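PDB 4MO9: periplasmic binding protein from Veillonella parvula, which probably captures a small solute, perhaps an iron-siderophore, for uptake by an ABC transporter. Local coordinates for residues 42-47 / 99-104. Sequence-based numbering, arbitrary orientation.
Sequences VLQWSG and GTIGDK
Gln44 and Trp45 meet Gly99, Thr100 and Ile101 in the N-terminal lobe of a TroA-like solute-binding fold. Segment 42-47 leaves the inner strand 41-42 of the four-stranded parallel sheet and runs toward helix 52-59. Segment 99-104 is a loop that precedes helix 108-112. At Gly99 the carbonyl O lies 3.9 Å from Gln44 CD. The Gln44 chain bends at chi2 (-71°), which places CD near the backbone of Gly99 and Ile101. Thr100 comes next, with its two branches doing different work. The methyl Thr100 CG2 sits at the indole edge, near the ring plane, 4.1 Å from Trp45 NE1. Thr100 OG1 hydrogen-bonds a water at 2.7 Å. The same water accepts from Trp45 N at 2.8 Å. Ile101 crosses the Gln44 side chain at about a right angle, Ile101 CG1 lying 4.1 Å from Gln44 CD. Leu125 of helix 123-132 touches both Ile101 and Trp45. A type II beta turn spans Thr100 to Asp103, closed by the hydrogen bond from Asp103 N to Thr100 O at 3.0 Å. The loop packs against Trp45, which lines the ligand pocket, touches bound trimethylamine oxide and meets the ring of His150. A second water joins the pocket tryptophan to the turn: it lies in the indole plane, accepts from Trp45 NE1 at 2.9 Å and donates to Ile101 O at 2.9 Å.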
ATOM      1  N   VAL A  42     -10.509 -10.251 -13.697  1.00 31.72           N
ATOM      2  CA  VAL A  42      -9.593  -9.315 -14.366  1.00 32.58           C
ATOM      3  C   VAL A  42      -9.021  -8.365 -13.314  1.00 32.29           C
ATOM      4  O   VAL A  42      -9.768  -7.644 -12.641  1.00 32.38           O
ATOM      5  CB  VAL A  42     -10.289  -8.491 -15.477  1.00 35.72           C
ATOM      6  CG1 VAL A  42      -9.360  -7.402 -16.005  1.00 35.76           C
ATOM      7  CG2 VAL A  42     -10.745  -9.394 -16.620  1.00 41.10           C
ATOM      8  N   LEU A  43      -7.702  -8.380 -13.154  1.00 31.37           N
ATOM      9  CA  LEU A  43      -7.036  -7.543 -12.152  1.00 29.73           C
ATOM     10  C   LEU A  43      -6.835  -6.109 -12.618  1.00 28.67           C
ATOM     11  O   LEU A  43      -6.567  -5.857 -13.798  1.00 28.83           O
ATOM     12  CB  LEU A  43      -5.661  -8.124 -11.823  1.00 31.67           C
ATOM     13  CG  LEU A  43      -5.647  -9.559 -11.306  1.00 35.45           C
ATOM     14  CD1 LEU A  43      -4.198 -10.058 -11.172  1.00 33.86           C
ATOM     15  CD2 LEU A  43      -6.379  -9.633  -9.971  1.00 32.51           C
ATOM     16  N   GLN A  44      -6.938  -5.171 -11.677  1.00 29.27           N
ATOM     17  CA  GLN A  44      -6.514  -3.793 -11.879  1.00 28.52           C
ATOM     18  C   GLN A  44      -5.734  -3.343 -10.647  1.00 30.99           C
ATOM     19  O   GLN A  44      -5.992  -3.838  -9.532  1.00 28.61           O
ATOM     20  CB  GLN A  44      -7.717  -2.869 -12.076  1.00 28.79           C
ATOM     21  CG  GLN A  44      -8.457  -3.073 -13.372  1.00 30.07           C
ATOM     22  CD  GLN A  44      -7.667  -2.593 -14.579  1.00 31.36           C
ATOM     23  OE1 GLN A  44      -7.167  -3.401 -15.368  1.00 35.97           O
ATOM     24  NE2 GLN A  44      -7.575  -1.286 -14.745  1.00 27.72           N
ATOM     25  N   TRP A  45      -4.805  -2.413 -10.858  1.00 30.14           N
ATOM     26  CA  TRP A  45      -3.967  -1.825  -9.793  1.00 28.10           C
ATOM     27  C   TRP A  45      -3.293  -2.854  -8.871  1.00 27.94           C
ATOM     28  O   TRP A  45      -3.276  -2.682  -7.648  1.00 27.81           O
ATOM     29  CB  TRP A  45      -4.786  -0.828  -8.952  1.00 26.10           C
ATOM     30  CG  TRP A  45      -5.029   0.474  -9.649  1.00 28.31           C
ATOM     31  CD1 TRP A  45      -4.844   0.742 -10.987  1.00 32.47           C
ATOM     32  CD2 TRP A  45      -5.493   1.698  -9.053  1.00 27.89           C
ATOM     33  NE1 TRP A  45      -5.163   2.067 -11.248  1.00 32.64           N
ATOM     34  CE2 TRP A  45      -5.565   2.666 -10.081  1.00 30.22           C
ATOM     35  CE3 TRP A  45      -5.850   2.067  -7.751  1.00 27.57           C
ATOM     36  CZ2 TRP A  45      -5.976   3.989  -9.839  1.00 31.30           C
ATOM     37  CZ3 TRP A  45      -6.261   3.381  -7.513  1.00 29.22           C
ATOM     38  CH2 TRP A  45      -6.318   4.324  -8.556  1.00 30.39           C
ATOM     39  N   SER A  46      -2.722  -3.908  -9.451  1.00 29.47           N
ATOM     40  CA  SER A  46      -2.047  -4.928  -8.651  1.00 31.19           C
ATOM     41  C   SER A  46      -0.881  -4.344  -7.851  1.00 32.50           C
ATOM     42  O   SER A  46      -0.035  -3.617  -8.390  1.00 31.26           O
ATOM     43  CB  SER A  46      -1.595  -6.101  -9.524  1.00 27.59           C
ATOM     44  OG  SER A  46      -2.739  -6.776 -10.027  1.00 28.14           O
ATOM     45  N   GLY A  47      -0.859  -4.640  -6.553  1.00 32.07           N
ATOM     46  CA  GLY A  47       0.177  -4.119  -5.685  1.00 31.32           C
ATOM     47  C   GLY A  47      -0.065  -2.674  -5.301  1.00 32.92           C
ATOM     48  O   GLY A  47       0.792  -2.051  -4.654  1.00 32.32           O
ATOM     49  N   GLY A  99      -4.955  -4.077 -20.325  1.00 34.78           N
ATOM     50  CA  GLY A  99      -4.566  -2.704 -20.059  1.00 38.33           C
ATOM     51  C   GLY A  99      -5.040  -2.236 -18.693  1.00 37.96           C
ATOM     52  O   GLY A  99      -5.665  -3.000 -17.942  1.00 37.40           O
ATOM     53  N   THR A 100      -4.752  -0.978 -18.369  1.00 35.03           N
ATOM     54  CA  THR A 100      -5.198  -0.391 -17.113  1.00 33.18           C
ATOM     55  C   THR A 100      -6.201   0.735 -17.386  1.00 34.03           C
ATOM     56  O   THR A 100      -5.982   1.563 -18.270  1.00 37.24           O
ATOM     57  CB  THR A 100      -3.983   0.106 -16.296  1.00 37.28           C
ATOM     58  OG1 THR A 100      -3.241  -1.031 -15.828  1.00 38.56           O
ATOM     59  CG2 THR A 100      -4.424   0.919 -15.096  1.00 36.54           C
ATOM     60  N   ILE A 101      -7.312   0.745 -16.648  1.00 34.31           N
ATOM     61  CA  ILE A 101      -8.330   1.796 -16.761  1.00 35.34           C
ATOM     62  C   ILE A 101      -7.685   3.159 -16.549  1.00 39.05           C
ATOM     63  O   ILE A 101      -6.943   3.342 -15.584  1.00 37.42           O
ATOM     64  CB  ILE A 101      -9.435   1.628 -15.686  1.00 40.15           C
ATOM     65  CG1 ILE A 101     -10.235   0.350 -15.928  1.00 39.03           C
ATOM     66  CG2 ILE A 101     -10.377   2.842 -15.664  1.00 39.56           C
ATOM     67  CD1 ILE A 101     -11.111   0.418 -17.170  1.00 40.89           C
ATOM     68  N   GLY A 102      -7.960   4.113 -17.435  1.00 44.03           N
ATOM     69  CA  GLY A 102      -7.431   5.454 -17.262  1.00 52.50           C
ATOM     70  C   GLY A 102      -6.174   5.653 -18.078  1.00 60.11           C
ATOM     71  O   GLY A 102      -5.746   6.786 -18.319  1.00 61.99           O
ATOM     72  N   ASP A 103      -5.566   4.544 -18.487  1.00 63.44           N
ATOM     73  CA  ASP A 103      -4.520   4.590 -19.496  1.00 68.76           C
ATOM     74  C   ASP A 103      -5.181   4.451 -20.857  1.00 70.70           C
ATOM     75  O   ASP A 103      -6.373   4.156 -20.956  1.00 73.38           O
ATOM     76  CB  ASP A 103      -3.502   3.466 -19.295  1.00 71.68           C
ATOM     77  CG  ASP A 103      -2.593   3.705 -18.108  1.00 74.87           C
ATOM     78  OD1 ASP A 103      -2.709   4.778 -17.475  1.00 77.32           O
ATOM     79  OD2 ASP A 103      -1.752   2.824 -17.819  1.00 74.98           O
ATOM     80  N   LYS A 104      -4.407   4.664 -21.909  1.00 70.33           N
ATOM     81  CA  LYS A 104      -4.905   4.481 -23.258  1.00 70.52           C
ATOM     82  C   LYS A 104      -4.539   3.061 -23.690  1.00 69.85           C
ATOM     83  O   LYS A 104      -4.613   2.705 -24.869  1.00 70.86           O
ATOM     84  CB  LYS A 104      -4.313   5.552 -24.176  1.00 72.88           C
ATOM     85  CG  LYS A 104      -4.211   6.924 -23.488  1.00 71.89           C
ATOM     86  CD  LYS A 104      -4.423   8.091 -24.452  1.00 72.88           C
ATOM     87  CE  LYS A 104      -4.520   9.424 -23.707  1.00 71.85           C
ATOM     88  NZ  LYS A 104      -5.709   9.500 -22.809  1.00 68.65           N
TER
HETATM   89  O   HOH W   1      -3.541  -1.733 -13.269  1.00 40.08           O
HETATM   90  O   HOH W   2      -5.086   4.019 -13.455  1.00 43.93           O